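Local structure of cell wall surface anchor family protein (Streptococcus pneumoniae, 4OQ1) at residues G167-V173 and N217-V223; V182-Y188 and Q195-Y201; E187-S191 and I208-P214. The protein is an ancillary pilin that probably attaches the pneumococcal pilus to the bacterial cell wall. The protein carries 3 engineered substitutions. Residue numbers count along the deposited sequence, not the author numbering.

Overall arrangement
All three contacts lie in the middle, prealbumin-like domain of an elongated chain. Strand 167-174 comes first and is joined in contact 1 to 217-223, closing a long loop within which contacts 2 and 3 are both nested. After the turn into strand 177-185, contact 2 closes a short loop by bringing 182-188 back against 195-201. Contacts 2 and 3 start from the same stretch, sharing E187 and Y188, and contact 3 reaches further along the chain, to 208-214. Contacts 1 and 2 meet through F168 and L200, while contact 3 ties in strand 207-211, an outermost strand of the four-stranded sheet.

Contact 1 of 3, residues G167-V173 and N217-V223; sequences GFKLVSV and NYRFKEV
The two segments run antiparallel, their axes 4.4 Å apart at closest approach, their directions 149° apart. Both are extended until E222, which makes an inverse gamma turn (weak V223 N to K221 O bond, 3.0 Å). K169-K221 and V171-R219 are hydrogen-bonded pairs: K169 N to K221 O is 2.9 Å and K221 N to K169 O 2.8 Å, V171 N to R219 O 3.0 Å and R219 N to V171 O 2.9 Å. V173 N to N217 O (3.0 Å) follows, and a water links V173 O to N217 N. L170 with F220 and S172 with Y218 are the non-hydrogen-bonded pairs.

Their face is largely buried. L170 (t, p) lays CD1 3.9 Å from the F220 ring centroid, a CH-pi contact near the ring normal. F168 (m) brings CD2 to 3.9 Å from F220 CB and receives E222 CG over its ring face; the F168 and F220 rings also pack on L153. Buried R219, salt-bridged to D237 and D176, shares the other face with V171 and the partly exposed K169 and K221, whose charges suit solvent; K169 NZ hydrogen-bonds T199 OG1 and K221 salt-bridges D235. V173 CG2 covers the R219 guanidinium, 3.8 Å from R219 CZ. E222 lies beside K155 and near N252, consistent with a CnaB isopeptide site; in this sandwich strands 167-174 and 216-224 are sheet neighbours, facing the sheet of strands 150-157 and 246-254.

Contact 2 of 3, residues V182-Y188 and Q195-Y201; sequences VPLIGEY and QVGRTLY
L200 sits at the apolar centre, its CD1 4.1 Å from CD1 of L184 (m, t) and its CB over the face of the Y188 ring, 4.1 Å from Y188 CZ. Branched aliphatic side chains suit this buried spot, where F220 and V210 also pack on L200. Y188 (m) points toward the 195-201 segment and can act both as an apolar wall and, through its hydroxyl, as a polar partner. At the other end P183 CB meets V196 CG2 at 4.0 Å, a more exposed apolar touch.

The backbones are mostly loop, paired by a single antiparallel bridge: L184 N to Q195 O is 3.0 Å and Q195 N to L184 O 3.1 Å. This is the end of strand 177-185, within the sheet that also holds strand 200-201, in the prealbumin-like (CnaB) sandwich. Beyond the bridge the chains part, so that CA of Y188 and CA of L200 are 8.2 Å apart. The 182-188 segment turns at G186, whose positive phi (71°) favours glycine, and a cis peptide bond precedes Y188.

R198 (m, t, p) fills the gap, long enough for its guanidinium to reach across: NH1 donates to G186 O at 2.7 Å and NH2 to the same oxygen at 3.0 Å. Y201 N donates to Y188 OH at 3.1 Å, while the Y201 hydroxyl hydrogen-bonds E224. One water bridges V182 O and V196 O, and another joins L184 O (3.1 Å) to Q195 OE1 (2.8 Å).

Contact 3 of 3, residues E187-S191 and I208-P214; sequences EYRYS and IFVTNLP
In this prealbumin-like sandwich of the CnaB type, the short strand 189-190 meets the edge strand 207-211, whose other side pairs with strand 150-157. The two segments advance in the same direction, Y188 opposite V210 and R189 opposite T211, and make a single backbone bridge.

Main-chain hydrogen bonds straddle R189: T211 N donates to Y188 O at 3.2 Å, and Y190 N to T211 O at 3.0 Å. A water accepts from Y188 N (3.0 Å) and donates to F209 O (2.7 Å), extending the link where the segments diverge. After T211 the chain bends at N212 (phi 73°, psi 11°), a left-handed conformation that asparagine tolerates well; its ND2 makes a weak bond to Y190 O at 3.4 Å. The R189 guanidinium leads away to a salt bridge with E39.

Apolar contacts fall at two places. Y188 (m) sets CD2 4.0 Å from I208 CG2 and CB 4.2 Å from V210 CG2, beta-branched residues fit for a buried strand. Y190 (t) brings CB to 4.0 Å from L213 CD2. The rigid P214 ring lies over the flat face of Y190, with P214 CD 3.4 Å from the Y190 ring centroid, a CH-pi contact only 2° off the ring normal.

Contact 1 of 3, residues G167-V173 and N217-V223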
loop_
_atom_site.group_PDB
_atom_site.type_symbol
_atom_site.label_atom_id
_atom_site.label_comp_id
_atom_site.label_asym_id
_atom_site.label_seq_id
_atom_site.Cartn_x
_atom_site.Cartn_y
_atom_site.Cartn_z
ATOM N N GLY A 167 1.010 -9.235 -0.402
ATOM C CA GLY A 167 1.191 -7.879 -0.970
ATOM C C GLY A 167 0.208 -7.529 -2.083
ATOM O O GLY A 167 -0.035 -8.429 -2.937
ATOM N N PHE A 168 -0.380 -6.313 -1.982
ATOM C CA PHE A 168 -1.333 -5.782 -3.012
ATOM C C PHE A 168 -0.842 -4.413 -3.476
ATOM O O PHE A 168 -0.150 -3.694 -2.759
ATOM C CB PHE A 168 -2.721 -5.651 -2.427
ATOM C CG PHE A 168 -3.424 -6.955 -2.224
ATOM C CD1 PHE A 168 -3.273 -7.658 -1.127
ATOM C CD2 PHE A 168 -4.323 -7.427 -3.156
ATOM C CE1 PHE A 168 -3.985 -8.851 -0.924
ATOM C CE2 PHE A 168 -4.998 -8.637 -3.008
ATOM C CZ PHE A 168 -4.849 -9.338 -1.865
ATOM N N LYS A 169 -1.112 -4.074 -4.737
ATOM C CA LYS A 169 -1.046 -2.670 -5.113
ATOM C C LYS A 169 -2.442 -2.192 -5.367
ATOM O O LYS A 169 -3.380 -2.943 -5.734
ATOM C CB LYS A 169 -0.164 -2.452 -6.368
ATOM C CG LYS A 169 1.307 -2.647 -6.114
ATOM C CD LYS A 169 2.113 -2.371 -7.385
ATOM C CE LYS A 169 3.565 -2.816 -7.375
ATOM N NZ LYS A 169 4.399 -2.256 -6.267
ATOM N N LEU A 170 -2.649 -0.918 -5.058
ATOM C CA LEU A 170 -3.905 -0.235 -5.226
ATOM C C LEU A 170 -3.844 0.719 -6.429
ATOM O O LEU A 170 -3.019 1.570 -6.493
ATOM C CB LEU A 170 -4.131 0.549 -3.998
ATOM C CG LEU A 170 -5.371 1.413 -3.921
ATOM C CD1 LEU A 170 -6.590 0.505 -3.981
ATOM C CD2 LEU A 170 -5.342 2.198 -2.588
ATOM N N VAL A 171 -4.767 0.559 -7.354
ATOM C CA VAL A 171 -4.897 1.360 -8.508
ATOM C C VAL A 171 -6.368 1.866 -8.636
ATOM O O VAL A 171 -7.301 1.256 -8.125
ATOM C CB VAL A 171 -4.571 0.593 -9.804
ATOM C CG1 VAL A 171 -3.180 0.011 -9.710
ATOM C CG2 VAL A 171 -5.637 -0.464 -10.130
ATOM N N SER A 172 -6.534 3.056 -9.182
ATOM C CA SER A 172 -7.860 3.615 -9.437
ATOM C C SER A 172 -8.199 3.111 -10.824
ATOM O O SER A 172 -7.327 2.744 -11.592
ATOM C CB SER A 172 -7.847 5.152 -9.429
ATOM O OG SER A 172 -6.903 5.643 -10.369
ATOM N N VAL A 173 -9.471 3.153 -11.112
ATOM C CA VAL A 173 -10.050 2.626 -12.304
ATOM C C VAL A 173 -10.906 3.694 -13.007
ATOM O O VAL A 173 -11.780 4.300 -12.389
ATOM C CB VAL A 173 -10.991 1.485 -11.951
ATOM C CG1 VAL A 173 -11.806 1.063 -13.191
ATOM C CG2 VAL A 173 -10.227 0.333 -11.398
ATOM N N ASN A 217 -13.817 4.427 -8.172
ATOM C CA ASN A 217 -13.642 2.995 -8.452
ATOM C C ASN A 217 -12.171 2.649 -8.315
ATOM O O ASN A 217 -11.295 3.393 -8.786
ATOM C CB ASN A 217 -14.091 2.660 -9.849
ATOM C CG ASN A 217 -15.584 2.819 -10.009
ATOM O OD1 ASN A 217 -16.333 2.198 -9.294
ATOM N ND2 ASN A 217 -16.011 3.711 -10.910
ATOM N N TYR A 218 -11.944 1.553 -7.566
ATOM C CA TYR A 218 -10.568 1.123 -7.246
ATOM C C TYR A 218 -10.440 -0.393 -7.499
ATOM O O TYR A 218 -11.419 -1.095 -7.570
ATOM C CB TYR A 218 -10.176 1.457 -5.758
ATOM C CG TYR A 218 -10.111 2.934 -5.522
ATOM C CD1 TYR A 218 -11.253 3.612 -5.098
ATOM C CD2 TYR A 218 -8.968 3.662 -5.806
ATOM C CE1 TYR A 218 -11.237 4.962 -4.922
ATOM C CE2 TYR A 218 -8.935 5.051 -5.682
ATOM C CZ TYR A 218 -10.082 5.704 -5.205
ATOM O OH TYR A 218 -10.051 7.088 -4.994
ATOM N N ARG A 219 -9.183 -0.843 -7.504
ATOM C CA ARG A 219 -8.839 -2.252 -7.688
ATOM C C ARG A 219 -7.595 -2.553 -6.833
ATOM O O ARG A 219 -6.594 -1.812 -6.899
ATOM C CB ARG A 219 -8.542 -2.361 -9.125
ATOM C CG ARG A 219 -8.196 -3.675 -9.702
ATOM C CD ARG A 219 -8.329 -3.426 -11.221
ATOM N NE ARG A 219 -9.679 -3.392 -11.781
ATOM C CZ ARG A 219 -9.935 -3.049 -13.053
ATOM N NH1 ARG A 219 -8.982 -2.612 -13.830
ATOM N NH2 ARG A 219 -11.147 -3.034 -13.544
ATOM N N PHE A 220 -7.705 -3.619 -6.023
ATOM C CA PHE A 220 -6.581 -4.155 -5.305
ATOM C C PHE A 220 -5.987 -5.342 -6.128
ATOM O O PHE A 220 -6.704 -6.294 -6.417
ATOM C CB PHE A 220 -6.997 -4.629 -3.918
ATOM C CG PHE A 220 -7.196 -3.575 -2.935
ATOM C CD1 PHE A 220 -6.205 -3.274 -2.021
ATOM C CD2 PHE A 220 -8.450 -2.976 -2.769
ATOM C CE1 PHE A 220 -6.415 -2.305 -1.045
ATOM C CE2 PHE A 220 -8.657 -2.028 -1.768
ATOM C CZ PHE A 220 -7.636 -1.689 -0.927
ATOM N N LYS A 221 -4.720 -5.226 -6.559
ATOM C CA LYS A 221 -4.066 -6.241 -7.335
ATOM C C LYS A 221 -3.104 -7.028 -6.554
ATOM O O LYS A 221 -2.238 -6.469 -5.901
ATOM C CB LYS A 221 -3.318 -5.623 -8.530
ATOM C CG LYS A 221 -4.068 -4.567 -9.270
ATOM C CD LYS A 221 -3.202 -4.013 -10.395
ATOM C CE LYS A 221 -2.893 -4.993 -11.503
ATOM N NZ LYS A 221 -4.156 -5.230 -12.247
ATOM N N GLU A 222 -3.252 -8.354 -6.577
ATOM C CA GLU A 222 -2.423 -9.225 -5.701
ATOM C C GLU A 222 -1.040 -9.518 -6.308
ATOM O O GLU A 222 -0.778 -10.622 -6.796
ATOM C CB GLU A 222 -3.147 -10.526 -5.384
ATOM C CG GLU A 222 -2.443 -11.340 -4.351
ATOM C CD GLU A 222 -3.299 -12.487 -3.786
ATOM O OE1 GLU A 222 -4.486 -12.562 -4.079
ATOM O OE2 GLU A 222 -2.700 -13.345 -3.105
ATOM N N VAL A 223 -0.157 -8.546 -6.234
ATOM C CA VAL A 223 1.137 -8.602 -6.864
ATOM C C VAL A 223 2.114 -9.490 -6.155
ATOM O O VAL A 223 3.018 -9.986 -6.802
ATOM C CB VAL A 223 1.768 -7.175 -7.041
ATOM C CG1 VAL A 223 0.950 -6.425 -8.062
ATOM C CG2 VAL A 223 1.928 -6.457 -5.686
HETATM O O HOH W 1 -12.963 6.111 -10.364
#

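Contact 2 of 3, residues V182-Y188 and Q195-Y201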
loop_
_atom_site.group_PDB
_atom_site.type_symbol
_atom_site.label_atom_id
_atom_site.label_comp_id
_atom_site.label_asym_id
_atom_site.label_seq_id
_atom_site.Cartn_x
_atom_site.Cartn_y
_atom_site.Cartn_z
ATOM N N VAL A 182 -2.246 4.662 -6.928
ATOM C CA VAL A 182 -2.790 5.612 -6.013
ATOM C C VAL A 182 -1.732 6.039 -5.062
ATOM O O VAL A 182 -1.088 5.217 -4.475
ATOM C CB VAL A 182 -3.953 4.990 -5.189
ATOM C CG1 VAL A 182 -4.442 5.950 -4.150
ATOM C CG2 VAL A 182 -5.128 4.635 -6.135
ATOM N N PRO A 183 -1.563 7.353 -4.881
ATOM C CA PRO A 183 -0.600 7.816 -3.857
ATOM C C PRO A 183 -1.000 7.633 -2.429
ATOM O O PRO A 183 -2.134 7.988 -2.108
ATOM C CB PRO A 183 -0.494 9.274 -4.176
ATOM C CG PRO A 183 -1.781 9.646 -4.788
ATOM C CD PRO A 183 -2.235 8.477 -5.548
ATOM N N LEU A 184 -0.052 7.307 -1.558
ATOM C CA LEU A 184 -0.339 6.942 -0.164
ATOM C C LEU A 184 0.727 7.424 0.758
ATOM O O LEU A 184 1.899 7.564 0.350
ATOM C CB LEU A 184 -0.402 5.441 -0.021
ATOM C CG LEU A 184 -1.506 4.754 -0.835
ATOM C CD1 LEU A 184 -1.358 3.235 -0.777
ATOM C CD2 LEU A 184 -2.920 5.112 -0.391
ATOM N N ILE A 185 0.344 7.622 2.019
ATOM C CA ILE A 185 1.297 8.040 3.054
ATOM C C ILE A 185 0.889 7.262 4.257
ATOM O O ILE A 185 -0.258 6.912 4.413
ATOM C CB ILE A 185 1.246 9.568 3.410
ATOM C CG1 ILE A 185 -0.163 10.009 3.824
ATOM C CG2 ILE A 185 1.783 10.430 2.278
ATOM C CD1 ILE A 185 -0.242 11.397 4.442
ATOM N N GLY A 186 1.850 6.927 5.085
ATOM C CA GLY A 186 1.551 6.290 6.304
ATOM C C GLY A 186 1.108 4.911 5.943
ATOM O O GLY A 186 1.502 4.369 4.902
ATOM N N GLU A 187 0.216 4.379 6.760
ATOM C CA GLU A 187 -0.148 3.017 6.684
ATOM C C GLU A 187 -1.592 2.929 7.130
ATOM O O GLU A 187 -1.869 2.632 8.305
ATOM C CB GLU A 187 0.743 2.237 7.650
ATOM C CG GLU A 187 0.571 0.743 7.766
ATOM C CD GLU A 187 1.548 0.163 8.823
ATOM O OE1 GLU A 187 1.525 0.582 10.008
ATOM O OE2 GLU A 187 2.348 -0.722 8.469
ATOM N N TYR A 188 -2.542 3.148 6.240
ATOM C CA TYR A 188 -2.370 3.626 4.876
ATOM C C TYR A 188 -3.463 4.660 4.644
ATOM O O TYR A 188 -4.581 4.376 4.973
ATOM C CB TYR A 188 -2.620 2.473 3.919
ATOM C CG TYR A 188 -1.675 1.301 4.013
ATOM C CD1 TYR A 188 -0.342 1.373 3.505
ATOM C CD2 TYR A 188 -2.079 0.110 4.618
ATOM C CE1 TYR A 188 0.519 0.275 3.570
ATOM C CE2 TYR A 188 -1.215 -0.999 4.695
ATOM C CZ TYR A 188 0.064 -0.932 4.149
ATOM O OH TYR A 188 0.862 -2.046 4.215
ATOM N N GLN A 195 3.309 8.789 -2.141
ATOM C CA GLN A 195 4.215 7.895 -2.875
ATOM C C GLN A 195 3.320 6.905 -3.617
ATOM O O GLN A 195 2.357 6.342 -3.080
ATOM C CB GLN A 195 5.190 7.212 -1.922
ATOM C CG GLN A 195 6.285 8.146 -1.407
ATOM C CD GLN A 195 5.738 9.428 -0.765
ATOM O OE1 GLN A 195 5.145 9.384 0.335
ATOM N NE2 GLN A 195 5.916 10.588 -1.452
ATOM N N VAL A 196 3.629 6.726 -4.877
ATOM C CA VAL A 196 2.801 5.931 -5.826
ATOM C C VAL A 196 3.344 4.477 -5.974
ATOM O O VAL A 196 2.667 3.570 -6.425
ATOM C CB VAL A 196 2.791 6.690 -7.153
ATOM C CG1 VAL A 196 2.380 5.852 -8.282
ATOM C CG2 VAL A 196 1.852 7.906 -7.064
ATOM N N GLY A 197 4.516 4.218 -5.447
ATOM C CA GLY A 197 5.154 2.961 -5.738
ATOM C C GLY A 197 4.995 1.835 -4.738
ATOM O O GLY A 197 5.820 0.935 -4.765
ATOM N N ARG A 198 3.988 1.836 -3.867
ATOM C CA ARG A 198 4.108 0.996 -2.684
ATOM C C ARG A 198 3.266 -0.290 -2.817
ATOM O O ARG A 198 2.176 -0.302 -3.414
ATOM C CB ARG A 198 3.740 1.743 -1.398
ATOM C CG ARG A 198 4.584 2.971 -1.123
ATOM C CD ARG A 198 4.075 3.793 0.025
ATOM N NE ARG A 198 4.024 3.000 1.264
ATOM C CZ ARG A 198 3.390 3.359 2.393
ATOM N NH1 ARG A 198 2.740 4.527 2.488
ATOM N NH2 ARG A 198 3.384 2.534 3.423
ATOM N N THR A 199 3.808 -1.362 -2.257
ATOM C CA THR A 199 3.071 -2.568 -2.044
ATOM C C THR A 199 2.512 -2.502 -0.685
ATOM O O THR A 199 3.219 -2.135 0.269
ATOM C CB THR A 199 3.944 -3.800 -2.255
ATOM O OG1 THR A 199 4.421 -3.737 -3.616
ATOM C CG2 THR A 199 3.170 -5.050 -2.115
ATOM N N LEU A 200 1.237 -2.851 -0.582
ATOM C CA LEU A 200 0.504 -2.852 0.725
ATOM C C LEU A 200 0.447 -4.297 1.198
ATOM O O LEU A 200 0.073 -5.178 0.451
ATOM C CB LEU A 200 -0.949 -2.357 0.445
ATOM C CG LEU A 200 -1.331 -0.998 -0.127
ATOM C CD1 LEU A 200 -0.941 -0.743 -1.579
ATOM C CD2 LEU A 200 -2.807 -0.691 -0.073
ATOM N N TYR A 201 0.699 -4.592 2.497
ATOM C CA TYR A 201 0.761 -5.942 2.950
ATOM C C TYR A 201 -0.259 -6.189 4.050
ATOM O O TYR A 201 -0.379 -5.384 4.960
ATOM C CB TYR A 201 2.207 -6.266 3.600
ATOM C CG TYR A 201 3.294 -6.266 2.565
ATOM C CD1 TYR A 201 3.981 -5.115 2.305
ATOM C CD2 TYR A 201 3.558 -7.384 1.805
ATOM C CE1 TYR A 201 4.948 -5.061 1.312
ATOM C CE2 TYR A 201 4.500 -7.365 0.757
ATOM C CZ TYR A 201 5.250 -6.238 0.559
ATOM O OH TYR A 201 6.169 -6.163 -0.487
HETATM O O HOH W 2 0.112 3.161 -4.839
HETATM O O HOH W 3 4.639 6.915 1.559
#

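Contact 3 of 3, residues E187-S191 and I208-P214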
loop_
_atom_site.group_PDB
_atom_site.type_symbol
_atom_site.label_atom_id
_atom_site.label_comp_id
_atom_site.label_asym_id
_atom_site.label_seq_id
_atom_site.Cartn_x
_atom_site.Cartn_y
_atom_site.Cartn_z
ATOM N N GLU A 187 0.216 4.379 6.760
ATOM C CA GLU A 187 -0.148 3.017 6.684
ATOM C C GLU A 187 -1.592 2.929 7.130
ATOM O O GLU A 187 -1.869 2.632 8.305
ATOM C CB GLU A 187 0.743 2.237 7.650
ATOM C CG GLU A 187 0.571 0.743 7.766
ATOM C CD GLU A 187 1.548 0.163 8.823
ATOM O OE1 GLU A 187 1.525 0.582 10.008
ATOM O OE2 GLU A 187 2.348 -0.722 8.469
ATOM N N TYR A 188 -2.542 3.148 6.240
ATOM C CA TYR A 188 -2.370 3.626 4.876
ATOM C C TYR A 188 -3.463 4.660 4.644
ATOM O O TYR A 188 -4.581 4.376 4.973
ATOM C CB TYR A 188 -2.620 2.473 3.919
ATOM C CG TYR A 188 -1.675 1.301 4.013
ATOM C CD1 TYR A 188 -0.342 1.373 3.505
ATOM C CD2 TYR A 188 -2.079 0.110 4.618
ATOM C CE1 TYR A 188 0.519 0.275 3.570
ATOM C CE2 TYR A 188 -1.215 -0.999 4.695
ATOM C CZ TYR A 188 0.064 -0.932 4.149
ATOM O OH TYR A 188 0.862 -2.046 4.215
ATOM N N ARG A 189 -3.164 5.792 4.004
ATOM C CA ARG A 189 -4.031 6.919 3.878
ATOM C C ARG A 189 -3.666 7.540 2.576
ATOM O O ARG A 189 -2.496 7.668 2.264
ATOM C CB ARG A 189 -3.841 7.937 5.003
ATOM C CG ARG A 189 -3.989 7.227 6.360
ATOM C CD ARG A 189 -3.877 8.096 7.587
ATOM N NE ARG A 189 -2.501 8.045 8.007
ATOM C CZ ARG A 189 -1.593 8.983 7.771
ATOM N NH1 ARG A 189 -1.908 10.128 7.150
ATOM N NH2 ARG A 189 -0.357 8.758 8.196
ATOM N N TYR A 190 -4.656 7.907 1.805
ATOM C CA TYR A 190 -4.431 8.599 0.585
ATOM C C TYR A 190 -3.841 9.970 0.860
ATOM O O TYR A 190 -4.238 10.642 1.801
ATOM C CB TYR A 190 -5.793 8.756 -0.146
ATOM C CG TYR A 190 -5.777 9.588 -1.339
ATOM C CD1 TYR A 190 -5.536 9.040 -2.599
ATOM C CD2 TYR A 190 -6.026 10.932 -1.273
ATOM C CE1 TYR A 190 -5.483 9.763 -3.723
ATOM C CE2 TYR A 190 -5.991 11.697 -2.441
ATOM C CZ TYR A 190 -5.776 11.099 -3.647
ATOM O OH TYR A 190 -5.738 11.816 -4.767
ATOM N N SER A 191 -2.921 10.388 0.020
ATOM C CA SER A 191 -2.520 11.769 -0.017
ATOM C C SER A 191 -2.113 12.041 -1.410
ATOM O O SER A 191 -1.293 11.316 -1.963
ATOM C CB SER A 191 -1.335 12.042 0.912
ATOM O OG SER A 191 -0.609 13.197 0.515
ATOM N N ILE A 208 -5.983 -5.322 5.223
ATOM C CA ILE A 208 -5.466 -4.025 4.820
ATOM C C ILE A 208 -6.566 -2.963 4.969
ATOM O O ILE A 208 -7.704 -3.118 4.461
ATOM C CB ILE A 208 -4.904 -4.031 3.400
ATOM C CG1 ILE A 208 -3.686 -4.965 3.284
ATOM C CG2 ILE A 208 -4.505 -2.640 2.931
ATOM C CD1 ILE A 208 -3.353 -5.335 1.820
ATOM N N PHE A 209 -6.205 -1.856 5.559
ATOM C CA PHE A 209 -7.167 -0.747 5.839
ATOM C C PHE A 209 -6.671 0.540 5.266
ATOM O O PHE A 209 -5.560 0.982 5.605
ATOM C CB PHE A 209 -7.388 -0.620 7.369
ATOM C CG PHE A 209 -8.568 0.234 7.754
ATOM C CD1 PHE A 209 -9.826 -0.274 7.682
ATOM C CD2 PHE A 209 -8.395 1.512 8.220
ATOM C CE1 PHE A 209 -10.951 0.497 8.012
ATOM C CE2 PHE A 209 -9.509 2.305 8.574
ATOM C CZ PHE A 209 -10.784 1.784 8.459
ATOM N N VAL A 210 -7.440 1.114 4.342
ATOM C CA VAL A 210 -7.068 2.355 3.658
ATOM C C VAL A 210 -8.135 3.400 3.861
ATOM O O VAL A 210 -9.321 3.190 3.482
ATOM C CB VAL A 210 -6.903 2.155 2.138
ATOM C CG1 VAL A 210 -6.379 3.431 1.525
ATOM C CG2 VAL A 210 -5.937 0.982 1.908
ATOM N N THR A 211 -7.722 4.563 4.352
ATOM C CA THR A 211 -8.619 5.720 4.515
ATOM C C THR A 211 -8.385 6.870 3.539
ATOM O O THR A 211 -7.298 7.032 3.006
ATOM C CB THR A 211 -8.547 6.249 5.945
ATOM O OG1 THR A 211 -7.243 6.703 6.274
ATOM C CG2 THR A 211 -8.874 5.194 6.897
ATOM N N ASN A 212 -9.418 7.698 3.352
ATOM C CA ASN A 212 -9.346 8.984 2.675
ATOM C C ASN A 212 -9.179 8.923 1.183
ATOM O O ASN A 212 -8.846 9.905 0.557
ATOM C CB ASN A 212 -8.212 9.811 3.218
ATOM C CG ASN A 212 -8.367 11.250 2.910
ATOM O OD1 ASN A 212 -9.348 11.846 3.300
ATOM N ND2 ASN A 212 -7.447 11.809 2.138
ATOM N N LEU A 213 -9.347 7.743 0.605
ATOM C CA LEU A 213 -9.435 7.662 -0.797
ATOM C C LEU A 213 -10.571 8.569 -1.341
ATOM O O LEU A 213 -11.637 8.565 -0.779
ATOM C CB LEU A 213 -9.764 6.215 -1.220
ATOM C CG LEU A 213 -8.601 5.206 -1.025
ATOM C CD1 LEU A 213 -9.130 3.817 -1.314
ATOM C CD2 LEU A 213 -7.321 5.513 -1.829
ATOM N N PRO A 214 -10.348 9.303 -2.448
ATOM C CA PRO A 214 -11.468 9.980 -3.063
ATOM C C PRO A 214 -12.557 8.991 -3.424
ATOM O O PRO A 214 -12.282 7.792 -3.590
ATOM C CB PRO A 214 -10.881 10.579 -4.348
ATOM C CG PRO A 214 -9.419 10.572 -4.187
ATOM C CD PRO A 214 -9.063 9.702 -3.047
HETATM O O HOH W 4 -5.209 2.803 7.561
#